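Local coordinates for NAD(P)-dependent oxidoreductase (Pseudomonas putida, PDB 7A3W), which probably catalyses the NADPH-dependent reduction of imines, and also conjugate reduction and reductive amination, at residues B[244-247]-B[248-252]; B[267-270]-B[271-275]; B[186-189]-B[190-193]. All coordinates share one frame; numbering follows the deposited sequence.

Contact 1. Residues B[244-247]-B[248-252]; sequences VHVA and GQEVV. With NDP (NADPH dihydro-nicotinamide-adenine-dinucleotide phosphate), chain C.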
loop_
_atom_site.group_PDB
_atom_site.type_symbol
_atom_site.label_atom_id
_atom_site.label_comp_id
_atom_site.label_asym_id
_atom_site.label_seq_id
_atom_site.Cartn_x
_atom_site.Cartn_y
_atom_site.Cartn_z
ATOM N N VAL B 244 20.225 -1.963 -6.163
ATOM C CA VAL B 244 19.517 -1.490 -7.381
ATOM C C VAL B 244 18.231 -0.764 -6.954
ATOM O O VAL B 244 17.931 0.310 -7.533
ATOM C CB VAL B 244 19.315 -2.656 -8.365
ATOM C CG1 VAL B 244 18.338 -2.323 -9.471
ATOM C CG2 VAL B 244 20.664 -3.103 -8.941
ATOM N N HIS B 245 17.516 -1.258 -5.939
ATOM C CA HIS B 245 16.352 -0.550 -5.349
ATOM C C HIS B 245 16.783 0.853 -4.906
ATOM O O HIS B 245 16.072 1.834 -5.194
ATOM C CB HIS B 245 15.764 -1.308 -4.153
ATOM C CG HIS B 245 14.862 -2.437 -4.527
ATOM N ND1 HIS B 245 15.322 -3.704 -4.752
ATOM C CD2 HIS B 245 13.523 -2.492 -4.660
ATOM C CE1 HIS B 245 14.306 -4.504 -5.067
ATOM N NE2 HIS B 245 13.192 -3.787 -4.993
ATOM N N VAL B 246 17.947 0.961 -4.281
ATOM C CA VAL B 246 18.385 2.280 -3.756
ATOM C C VAL B 246 18.660 3.200 -4.954
ATOM O O VAL B 246 18.200 4.371 -4.943
ATOM C CB VAL B 246 19.600 2.136 -2.823
ATOM C CG1 VAL B 246 20.233 3.489 -2.528
ATOM C CG2 VAL B 246 19.191 1.500 -1.512
ATOM N N ALA B 247 19.401 2.716 -5.954
ATOM C CA ALA B 247 19.797 3.548 -7.110
ATOM C C ALA B 247 18.529 4.059 -7.787
ATOM O O ALA B 247 18.487 5.202 -8.159
ATOM C CB ALA B 247 20.665 2.774 -8.061
ATOM N N GLY B 248 17.532 3.197 -7.957
ATOM C CA GLY B 248 16.246 3.580 -8.570
ATOM C C GLY B 248 15.494 4.597 -7.729
ATOM O O GLY B 248 15.008 5.586 -8.290
ATOM N N GLN B 249 15.383 4.384 -6.418
ATOM C CA GLN B 249 14.555 5.279 -5.573
ATOM C C GLN B 249 15.277 6.615 -5.379
ATOM O O GLN B 249 14.592 7.581 -5.048
ATOM C CB GLN B 249 14.145 4.644 -4.243
ATOM C CG GLN B 249 12.751 5.069 -3.824
ATOM C CD GLN B 249 11.641 4.479 -4.660
ATOM O OE1 GLN B 249 11.876 3.664 -5.545
ATOM N NE2 GLN B 249 10.411 4.869 -4.359
ATOM N N GLU B 250 16.589 6.686 -5.598
ATOM C CA GLU B 250 17.283 7.988 -5.518
ATOM C C GLU B 250 16.873 8.839 -6.724
ATOM O O GLU B 250 16.849 10.073 -6.616
ATOM C CB GLU B 250 18.794 7.802 -5.452
ATOM C CG GLU B 250 19.281 7.328 -4.104
ATOM C CD GLU B 250 20.755 6.947 -4.086
ATOM O OE1 GLU B 250 21.313 6.692 -5.170
ATOM O OE2 GLU B 250 21.340 6.874 -2.988
ATOM N N VAL B 251 16.524 8.206 -7.838
ATOM C CA VAL B 251 15.945 8.903 -9.023
ATOM C C VAL B 251 14.534 9.372 -8.672
ATOM O O VAL B 251 14.184 10.500 -8.986
ATOM C CB VAL B 251 15.997 7.989 -10.261
ATOM C CG1 VAL B 251 15.342 8.609 -11.487
ATOM C CG2 VAL B 251 17.450 7.635 -10.550
ATOM N N VAL B 252 13.728 8.535 -8.030
ATOM C CA VAL B 252 12.368 8.941 -7.569
ATOM C C VAL B 252 12.522 10.172 -6.650
ATOM O O VAL B 252 11.818 11.155 -6.843
ATOM C CB VAL B 252 11.645 7.778 -6.878
ATOM C CG1 VAL B 252 10.326 8.212 -6.258
ATOM C CG2 VAL B 252 11.402 6.625 -7.846
HETATM P PA NDP C . 21.644 -5.162 -12.353
HETATM O O1A NDP C . 21.350 -6.619 -12.242
HETATM O O2A NDP C . 22.591 -4.448 -11.411
HETATM O O5B NDP C . 22.223 -4.954 -13.820
HETATM C C5B NDP C . 22.813 -3.694 -14.200
HETATM C C4B NDP C . 23.264 -3.790 -15.631
HETATM O O4B NDP C . 23.860 -2.520 -16.021
HETATM C C3B NDP C . 24.326 -4.861 -15.925
HETATM O O3B NDP C . 24.195 -5.392 -17.237
HETATM C C2B NDP C . 25.598 -4.033 -15.845
HETATM O O2B NDP C . 26.675 -4.618 -16.567
HETATM C C1B NDP C . 25.122 -2.777 -16.555
HETATM N N9A NDP C . 25.996 -1.628 -16.363
HETATM C C8A NDP C . 26.340 -0.961 -15.219
HETATM N N7A NDP C . 27.204 0.003 -15.422
HETATM C C5A NDP C . 27.421 -0.020 -16.787
HETATM C C6A NDP C . 28.221 0.759 -17.637
HETATM N N6A NDP C . 28.996 1.756 -17.214
HETATM N N1A NDP C . 28.190 0.464 -18.960
HETATM C C2A NDP C . 27.408 -0.533 -19.394
HETATM N N3A NDP C . 26.630 -1.345 -18.682
HETATM C C4A NDP C . 26.681 -1.026 -17.377
HETATM O O3 NDP C . 20.296 -4.317 -12.480
HETATM P PN NDP C . 18.804 -4.759 -12.882
HETATM O O1N NDP C . 18.813 -5.670 -14.059
HETATM O O2N NDP C . 18.135 -5.239 -11.658
HETATM O O5D NDP C . 18.160 -3.348 -13.247
HETATM C C5D NDP C . 18.417 -2.752 -14.531
HETATM C C4D NDP C . 17.531 -1.557 -14.698
HETATM O O4D NDP C . 16.157 -2.000 -14.782
HETATM C C3D NDP C . 17.586 -0.487 -13.595
HETATM O O3D NDP C . 17.471 0.790 -14.186
HETATM C C2D NDP C . 16.384 -0.831 -12.717
HETATM O O2D NDP C . 15.881 0.257 -11.931
HETATM C C1D NDP C . 15.405 -1.313 -13.790
HETATM N N1N NDP C . 14.388 -2.231 -13.209
HETATM C C2N NDP C . 14.736 -3.419 -12.610
HETATM C C3N NDP C . 13.789 -4.218 -11.992
HETATM C C7N NDP C . 14.136 -5.504 -11.279
HETATM O O7N NDP C . 13.220 -6.062 -10.657
HETATM N N7N NDP C . 15.382 -5.993 -11.292
HETATM C C4N NDP C . 12.364 -3.804 -12.051
HETATM C C5N NDP C . 12.107 -2.653 -12.903
HETATM C C6N NDP C . 13.072 -1.835 -13.242
HETATM P P2B NDP C . 27.654 -5.630 -15.713
HETATM O O1X NDP C . 28.970 -5.647 -16.457
HETATM O O2X NDP C . 27.791 -5.069 -14.333
HETATM O O3X NDP C . 26.911 -6.960 -15.780
HETATM O O HOH W 1 13.439 1.006 -5.135
#

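Contact 2. Residues B[267-270]-B[271-275]; sequences DAYL and SYCRM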
loop_
_atom_site.group_PDB
_atom_site.type_symbol
_atom_site.label_atom_id
_atom_site.label_comp_id
_atom_site.label_asym_id
_atom_site.label_seq_id
_atom_site.Cartn_x
_atom_site.Cartn_y
_atom_site.Cartn_z
ATOM N N ASP B 267 11.682 9.060 1.742
ATOM C CA ASP B 267 12.815 9.172 2.700
ATOM C C ASP B 267 12.791 7.990 3.675
ATOM O O ASP B 267 13.874 7.417 3.978
ATOM C CB ASP B 267 12.770 10.475 3.486
ATOM C CG ASP B 267 13.069 11.702 2.656
ATOM O OD1 ASP B 267 13.621 11.566 1.561
ATOM O OD2 ASP B 267 12.752 12.788 3.135
ATOM N N ALA B 268 11.606 7.606 4.144
ATOM C CA ALA B 268 11.441 6.483 5.097
ATOM C C ALA B 268 11.908 5.178 4.444
ATOM O O ALA B 268 12.719 4.450 5.033
ATOM C CB ALA B 268 10.009 6.421 5.576
ATOM N N TYR B 269 11.417 4.865 3.255
ATOM C CA TYR B 269 11.815 3.628 2.543
ATOM C C TYR B 269 13.328 3.633 2.301
ATOM O O TYR B 269 13.983 2.617 2.532
ATOM C CB TYR B 269 11.042 3.514 1.235
ATOM C CG TYR B 269 11.613 2.520 0.266
ATOM C CD1 TYR B 269 11.463 1.147 0.435
ATOM C CD2 TYR B 269 12.306 2.962 -0.841
ATOM C CE1 TYR B 269 11.982 0.254 -0.482
ATOM C CE2 TYR B 269 12.829 2.087 -1.766
ATOM C CZ TYR B 269 12.640 0.731 -1.604
ATOM O OH TYR B 269 13.170 -0.107 -2.540
ATOM N N LEU B 270 13.893 4.761 1.872
ATOM C CA LEU B 270 15.354 4.816 1.580
ATOM C C LEU B 270 16.139 4.572 2.870
ATOM O O LEU B 270 17.178 3.887 2.788
ATOM C CB LEU B 270 15.723 6.147 0.925
ATOM C CG LEU B 270 15.585 6.168 -0.593
ATOM C CD1 LEU B 270 15.776 7.582 -1.124
ATOM C CD2 LEU B 270 16.566 5.201 -1.245
ATOM N N SER B 271 15.665 5.081 4.006
ATOM C CA SER B 271 16.338 4.872 5.314
ATOM C C SER B 271 16.364 3.377 5.634
ATOM O O SER B 271 17.374 2.894 6.158
ATOM C CB SER B 271 15.702 5.686 6.428
ATOM O OG SER B 271 14.488 5.101 6.879
ATOM N N TYR B 272 15.306 2.631 5.313
ATOM C CA TYR B 272 15.250 1.182 5.592
ATOM C C TYR B 272 16.203 0.453 4.637
ATOM O O TYR B 272 16.914 -0.481 5.062
ATOM C CB TYR B 272 13.818 0.674 5.496
ATOM C CG TYR B 272 12.883 1.255 6.527
ATOM C CD1 TYR B 272 13.361 1.868 7.671
ATOM C CD2 TYR B 272 11.506 1.126 6.389
ATOM C CE1 TYR B 272 12.506 2.368 8.635
ATOM C CE2 TYR B 272 10.636 1.611 7.356
ATOM C CZ TYR B 272 11.141 2.243 8.483
ATOM O OH TYR B 272 10.332 2.747 9.463
ATOM N N CYS B 273 16.223 0.862 3.371
ATOM C CA CYS B 273 17.202 0.368 2.381
ATOM C C CYS B 273 18.620 0.568 2.911
ATOM O O CYS B 273 19.405 -0.370 2.826
ATOM C CB CYS B 273 17.049 1.065 1.048
ATOM S SG CYS B 273 15.571 0.506 0.158
ATOM N N ARG B 274 18.924 1.757 3.426
ATOM C CA ARG B 274 20.300 2.092 3.881
ATOM C C ARG B 274 20.635 1.268 5.126
ATOM O O ARG B 274 21.761 0.776 5.213
ATOM C CB ARG B 274 20.448 3.604 4.040
ATOM C CG ARG B 274 20.471 4.325 2.700
ATOM C CD ARG B 274 20.855 5.776 2.834
ATOM N NE ARG B 274 20.216 6.584 1.807
ATOM C CZ ARG B 274 20.527 6.551 0.523
ATOM N NH1 ARG B 274 21.474 5.737 0.084
ATOM N NH2 ARG B 274 19.902 7.350 -0.320
ATOM N N MET B 275 19.679 1.049 6.018
ATOM C CA MET B 275 19.824 0.087 7.148
ATOM C C MET B 275 20.325 -1.251 6.610
ATOM O O MET B 275 21.278 -1.789 7.166
ATOM C CB MET B 275 18.498 -0.193 7.850
ATOM C CG MET B 275 18.199 0.689 9.020
ATOM S SD MET B 275 16.511 0.345 9.598
ATOM C CE MET B 275 16.136 2.016 10.115
#

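Contact 3. Residues B[186-189]-B[190-193]; sequences GAFA and AWLE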
loop_
_atom_site.group_PDB
_atom_site.type_symbol
_atom_site.label_atom_id
_atom_site.label_comp_id
_atom_site.label_asym_id
_atom_site.label_seq_id
_atom_site.Cartn_x
_atom_site.Cartn_y
_atom_site.Cartn_z
ATOM N N GLY B 186 0.728 4.320 6.162
ATOM C CA GLY B 186 2.026 4.500 5.490
ATOM C C GLY B 186 1.879 4.365 3.985
ATOM O O GLY B 186 2.452 5.180 3.245
ATOM N N ALA B 187 1.090 3.380 3.535
ATOM C CA ALA B 187 0.827 3.131 2.110
ATOM C C ALA B 187 -0.033 4.249 1.510
ATOM O O ALA B 187 0.195 4.620 0.359
ATOM C CB ALA B 187 0.187 1.773 1.938
ATOM N N PHE B 188 -1.002 4.754 2.255
ATOM C CA PHE B 188 -1.907 5.814 1.773
ATOM C C PHE B 188 -1.093 7.098 1.614
ATOM O O PHE B 188 -1.259 7.782 0.597
ATOM C CB PHE B 188 -3.104 6.022 2.697
ATOM C CG PHE B 188 -4.100 7.013 2.153
ATOM C CD1 PHE B 188 -4.930 6.676 1.086
ATOM C CD2 PHE B 188 -4.207 8.278 2.705
ATOM C CE1 PHE B 188 -5.844 7.590 0.598
ATOM C CE2 PHE B 188 -5.108 9.204 2.186
ATOM C CZ PHE B 188 -5.940 8.845 1.155
ATOM N N ALA B 189 -0.196 7.387 2.556
ATOM C CA ALA B 189 0.679 8.570 2.441
ATOM C C ALA B 189 1.580 8.416 1.200
ATOM O O ALA B 189 1.785 9.419 0.460
ATOM C CB ALA B 189 1.474 8.762 3.686
ATOM N N ALA B 190 2.110 7.218 0.971
ATOM C CA ALA B 190 2.939 6.928 -0.225
ATOM C C ALA B 190 2.101 7.211 -1.472
ATOM O O ALA B 190 2.628 7.761 -2.424
ATOM C CB ALA B 190 3.419 5.485 -0.219
ATOM N N TRP B 191 0.844 6.753 -1.502
ATOM C CA TRP B 191 -0.029 6.973 -2.680
ATOM C C TRP B 191 -0.186 8.479 -2.942
ATOM O O TRP B 191 -0.037 8.917 -4.107
ATOM C CB TRP B 191 -1.385 6.294 -2.509
ATOM C CG TRP B 191 -2.217 6.525 -3.726
ATOM C CD1 TRP B 191 -2.170 5.815 -4.885
ATOM C CD2 TRP B 191 -3.165 7.589 -3.941
ATOM N NE1 TRP B 191 -3.050 6.332 -5.794
ATOM C CE2 TRP B 191 -3.660 7.434 -5.252
ATOM C CE3 TRP B 191 -3.666 8.630 -3.155
ATOM C CZ2 TRP B 191 -4.619 8.290 -5.793
ATOM C CZ3 TRP B 191 -4.584 9.496 -3.700
ATOM C CH2 TRP B 191 -5.074 9.317 -4.993
ATOM N N LEU B 192 -0.469 9.257 -1.898
ATOM C CA LEU B 192 -0.613 10.729 -1.999
ATOM C C LEU B 192 0.689 11.316 -2.536
ATOM O O LEU B 192 0.623 12.188 -3.412
ATOM C CB LEU B 192 -0.921 11.331 -0.623
ATOM C CG LEU B 192 -2.294 10.995 -0.067
ATOM C CD1 LEU B 192 -2.362 11.336 1.419
ATOM C CD2 LEU B 192 -3.354 11.728 -0.866
ATOM N N GLU B 193 1.818 10.878 -1.996
ATOM C CA GLU B 193 3.159 11.363 -2.416
ATOM C C GLU B 193 3.352 11.144 -3.933
ATOM O O GLU B 193 3.789 12.070 -4.625
ATOM C CB GLU B 193 4.182 10.644 -1.558
ATOM C CG GLU B 193 5.571 11.167 -1.722
ATOM C CD GLU B 193 6.489 10.772 -0.571
ATOM O OE1 GLU B 193 6.106 11.012 0.616
ATOM O OE2 GLU B 193 7.578 10.259 -0.844
#

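Contact 1. Residues B[244-247]-B[248-252]
E250 folds back along its own helix over the carbonyl end of V246, one turn earlier. E250 CB sits 3.5 Å from V246 O and E250 CG closer still, at 3.3 Å, because chi1 of -75° turns CG away from the carbonyl carbon and back along the helix. From there the chain runs extended, so E250 CD reaches the methyl CG1 of V246 at 3.8 Å and E250 OE2 ends 3.6 Å from that same CG1. The other carboxylate oxygen, E250 OE1, stands 4.0 Å from A247 CA. Beside this methyl, E250 OE2 makes a salt bridge to R274 NH2. With an alanine here, R274 would probably lose its carboxylate mate and the CG1 methyl of V246 its cover from that side. The backbone bond from E250 N to V246 O belongs to the ordinary i to i+4 ladder. On the neighbouring flank of the helix, a water donates to both H245 O (2.8 Å) and Q249 OE1, tying side chain to backbone, while NE2 of Q249 bonds to Y181 O of the second subunit. V244 CG2 packs 3.4 Å from O2A of the NADPH diphosphate, a cofactor held largely by the second subunit. Helix 242-258 thus lies between helix 264-278 of its own chain, met by H245, V246 and Q249, and the second subunit, whose F185 takes the H245 ring with planes nearly perpendicular.

Contact 2. Residues B[267-270]-B[271-275]
C273 puts its sulfur over one face of the Y269 ring, a sulfur-aromatic contact between residues four apart on helix 264-278. C273 SG lies 3.7 Å from the Y269 ring centroid and 23° off the normal, displaced toward the rim, with Y269 CZ its nearest ring atom at 3.4 Å. The two groups meet because Y269 holds its ring outward from the helix while C273, with SG anti to its carbonyl carbon (chi1 -73°), turns the sulfur back over that face. Both residues are buried: the sulfur faces helices 242-258 and 289-293 of its own chain, and F185 of the second subunit stacks on the tyrosine. Beside them, A268 O is gripped twice: S271 OG donates to it at 2.6 Å and Y272 N at 3.2 Å. The same oxygen lies 3.5 Å above the plane of the Y272 ring, on one face. Y272 OH leaves the helix altogether to bond E193 and the backbone N of A264, both of the second subunit. The other flank is much looser. L270 and R274 run side by side, pointing the same way, and L270 CD2 comes no nearer than 4.1 Å to R274 NH2, over a face of an exposed guanidinium. The bond to A268 O probably fixes the S271 hydroxyl, and the carboxylate of E250 probably offsets the R274 charge.

Contact 3. Residues B[186-189]-B[190-193]
Over one face of the F188 ring lies L192 CG, a turn further along helix 173-200, and the W191 ring approaches the same phenylalanine obliquely, F188 CE1 standing 4.5 Å from W191 CE3. This long helix starts the all-helical C-terminal part of the imine reductase fold, and its 186-193 part is buried against the second subunit. L192 meets the phenylalanine with its methyl CD1, 3.6 Å from F188 CE2, and CG follows at 4.0 Å from that same carbon. Having CG anti to the backbone N (chi1 -175°), F188 points its ring outward with a slight lean toward L192. W191 is held from outside: its NE1 bonds to S212 OG, F208 meets the indole with planes at about 45°, and F183 of the second subunit approaches edge-to-face. A187 packs on A187 of the second subunit and A190 on its G186, consistent with close approach of the two long helices. Beyond these small residues E193 spreads its carboxylate over several donors: OE2 bonds T266 OG1, and OE1 takes S265 N besides the second subunit's Y272. The backbone bond from L192 N to F188 O is 3.0 Å long with an N-H...O angle of 166°.

In the fold
From the N terminus, the chain first builds the cofactor-binding Rossmann part, then enters helix 173-200, where contact 3 lies. Contact 1 follows on helix 242-258 and contact 2 on the next helix, 264-278. Each is a local step within one helix, so none closes a long loop; the three run in series, without nesting or crossing. Contacts 1 and 2 touch directly, packing their two successive helices together, with their centres 11 Å apart. Contact 3 touches neither within the chain, its nearest atoms being about 6 Å from contact 1 and about 5 Å from contact 2. All three reach the second subunit, and contact 3 meets the partner's copy of contact 2 across the dimer.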